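Local atomic coordinates of ESAT-6-like protein SAG1039 (Streptococcus agalactiae serogroup V, PDB entry 3GWK), a protein that belongs to the WXG100 (ESAT-6-like) family, forms a homodimeric four-helix bundle and, as in relatives, is probably a small secreted protein. Residues Q25-V30 against P62-F67. Numbering follows the deposited sequence. Where two conformers were deposited one is given.
Sequences QQVTEV and PKITEF
In the helical hairpin of the WXG100 fold, V27 of helix 10-44 packs against I64 and F67 of helix 51-95. Two antiparallel helices joined by a short loop make up the hairpin, and two such chains pair into the four-helix bundle of the homodimer. At this level the backbones come close: the CA atoms of V27 and I64 are 7.3 Å apart, and the two segments together bury 127 Å² of surface. V27 supplies more than half of that area, consistent with its CB pointing toward the opposing helix and with its two methyls each taking a different partner. V27 CG1 lies anti to its backbone N (chi1 170°), which sends it across to I64. V27 CG1 and I64 CG2 are 3.3 Å apart. That separation is tighter than usual for two methyl carbons, evidence of close packing at this point, and the two side chains cross at about a right angle. V27 CG1 also lies 3.8 Å from I64 O, so the methyl approaches the main chain of the second helix as well as its side chain. On the I64 side, CG2 is likewise anti to its backbone N, while CG1, which carries CD1, lies anti to the carbonyl carbon, beside the backbone N. Beyond the two segments, I64 packs on L31 and V27 on A68, extending the apolar seam along the hairpin, while F67 and I64 also pack against I64 and F67 of the second subunit, joining this seam to the dimer interface. The ring of F67 meets F57 of that subunit with planes at about 60°. Towards V27 the ring presents its edge: V27 CG2 sits near the ring plane, 4.2 Å from F67 CD2.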
loop_
_atom_site.group_PDB
_atom_site.type_symbol
_atom_site.label_atom_id
_atom_site.label_comp_id
_atom_site.label_asym_id
_atom_site.label_seq_id
_atom_site.Cartn_x
_atom_site.Cartn_y
_atom_site.Cartn_z
ATOM N N GLN A 25 -7.246 -2.902 -2.777
ATOM C CA GLN A 25 -6.818 -4.127 -3.418
ATOM C C GLN A 25 -5.324 -4.081 -3.823
ATOM O O GLN A 25 -4.577 -5.067 -3.723
ATOM C CB GLN A 25 -7.698 -4.395 -4.605
ATOM C CG GLN A 25 -9.152 -4.727 -4.201
ATOM C CD GLN A 25 -10.061 -4.731 -5.397
ATOM O OE1 GLN A 25 -9.818 -5.432 -6.362
ATOM N NE2 GLN A 25 -11.118 -3.911 -5.356
ATOM N N GLN A 26 -4.914 -2.926 -4.349
ATOM C CA GLN A 26 -3.512 -2.774 -4.804
ATOM C C GLN A 26 -2.540 -2.894 -3.628
ATOM O O GLN A 26 -1.515 -3.553 -3.712
ATOM C CB GLN A 26 -3.357 -1.475 -5.500
ATOM C CG GLN A 26 -3.886 -1.406 -6.920
ATOM C CD GLN A 26 -3.789 0.081 -7.407
ATOM O OE1 GLN A 26 -4.525 0.955 -6.916
ATOM N NE2 GLN A 26 -2.898 0.335 -8.349
ATOM N N VAL A 27 -2.877 -2.272 -2.496
ATOM C CA VAL A 27 -2.036 -2.338 -1.297
ATOM C C VAL A 27 -1.945 -3.803 -0.804
ATOM O O VAL A 27 -0.851 -4.290 -0.473
ATOM C CB VAL A 27 -2.613 -1.385 -0.192
ATOM C CG1 VAL A 27 -1.918 -1.590 1.165
ATOM C CG2 VAL A 27 -2.460 0.078 -0.619
ATOM N N THR A 28 -3.071 -4.483 -0.734
ATOM C CA THR A 28 -3.080 -5.874 -0.302
ATOM C C THR A 28 -2.210 -6.711 -1.184
ATOM O O THR A 28 -1.457 -7.579 -0.696
ATOM C CB THR A 28 -4.544 -6.404 -0.259
ATOM O OG1 THR A 28 -5.223 -5.671 0.759
ATOM C CG2 THR A 28 -4.588 -7.914 0.024
ATOM N N GLU A 29 -2.290 -6.517 -2.490
ATOM C CA GLU A 29 -1.469 -7.338 -3.420
ATOM C C GLU A 29 0.011 -7.063 -3.211
ATOM O O GLU A 29 0.791 -7.999 -3.227
ATOM C CB GLU A 29 -1.780 -7.182 -4.927
ATOM C CG GLU A 29 -1.042 -8.353 -5.774
ATOM C CD GLU A 29 -0.977 -9.776 -5.004
ATOM O OE1 GLU A 29 0.068 -10.249 -4.423
ATOM O OE2 GLU A 29 -2.029 -10.421 -4.897
ATOM N N VAL A 30 0.389 -5.802 -3.075
ATOM C CA VAL A 30 1.798 -5.484 -2.843
ATOM C C VAL A 30 2.256 -6.192 -1.559
ATOM O O VAL A 30 3.318 -6.846 -1.523
ATOM C CB VAL A 30 2.056 -3.985 -2.754
ATOM C CG1 VAL A 30 3.533 -3.743 -2.256
ATOM C CG2 VAL A 30 1.844 -3.319 -4.071
ATOM N N PRO A 62 1.452 -4.961 9.718
ATOM C CA PRO A 62 0.049 -4.832 10.185
ATOM C C PRO A 62 -0.560 -3.459 9.929
ATOM O O PRO A 62 -1.761 -3.388 9.724
ATOM C CB PRO A 62 0.142 -5.076 11.722
ATOM C CG PRO A 62 1.494 -5.543 11.963
ATOM C CD PRO A 62 2.385 -5.272 10.824
ATOM N N LYS A 63 0.243 -2.392 9.848
ATOM C CA LYS A 63 -0.229 -1.077 9.485
ATOM C C LYS A 63 -0.669 -0.999 8.039
ATOM O O LYS A 63 -1.658 -0.381 7.722
ATOM C CB LYS A 63 0.877 -0.057 9.757
ATOM C CG LYS A 63 1.287 -0.110 11.250
ATOM C CD LYS A 63 0.427 0.943 12.054
ATOM C CE LYS A 63 -0.702 0.512 12.842
ATOM N NZ LYS A 63 -0.358 0.851 14.265
ATOM N N ILE A 64 0.023 -1.703 7.186
ATOM C CA ILE A 64 -0.365 -1.802 5.792
ATOM C C ILE A 64 -1.699 -2.578 5.651
ATOM O O ILE A 64 -2.608 -2.148 4.910
ATOM C CB ILE A 64 0.757 -2.477 4.973
ATOM C CG1 ILE A 64 2.094 -1.747 5.241
ATOM C CG2 ILE A 64 0.343 -2.430 3.475
ATOM C CD1 ILE A 64 2.084 -0.209 5.143
ATOM N N THR A 65 -1.822 -3.675 6.410
ATOM C CA THR A 65 -3.096 -4.403 6.432
ATOM C C THR A 65 -4.232 -3.501 6.928
ATOM O O THR A 65 -5.320 -3.460 6.319
ATOM C CB THR A 65 -2.958 -5.652 7.267
ATOM O OG1 THR A 65 -1.958 -6.499 6.699
ATOM C CG2 THR A 65 -4.308 -6.433 7.357
ATOM N N GLU A 66 -3.971 -2.743 7.971
ATOM C CA GLU A 66 -5.004 -1.827 8.483
ATOM C C GLU A 66 -5.364 -0.787 7.446
ATOM O O GLU A 66 -6.522 -0.374 7.332
ATOM C CB GLU A 66 -4.624 -1.087 9.768
ATOM C CG GLU A 66 -5.762 -0.047 10.313
ATOM C CD GLU A 66 -7.133 -0.679 10.444
ATOM O OE1 GLU A 66 -8.114 -0.136 10.152
ATOM O OE2 GLU A 66 -7.225 -1.870 10.740
ATOM N N PHE A 67 -4.362 -0.285 6.741
ATOM C CA PHE A 67 -4.643 0.728 5.745
ATOM C C PHE A 67 -5.528 0.152 4.659
ATOM O O PHE A 67 -6.495 0.792 4.236
ATOM C CB PHE A 67 -3.308 1.228 5.185
ATOM C CG PHE A 67 -3.420 2.431 4.238
ATOM C CD1 PHE A 67 -3.918 3.677 4.682
ATOM C CD2 PHE A 67 -3.006 2.346 2.913
ATOM C CE1 PHE A 67 -3.942 4.753 3.840
ATOM C CE2 PHE A 67 -3.061 3.457 2.086
ATOM C CZ PHE A 67 -3.559 4.652 2.559
#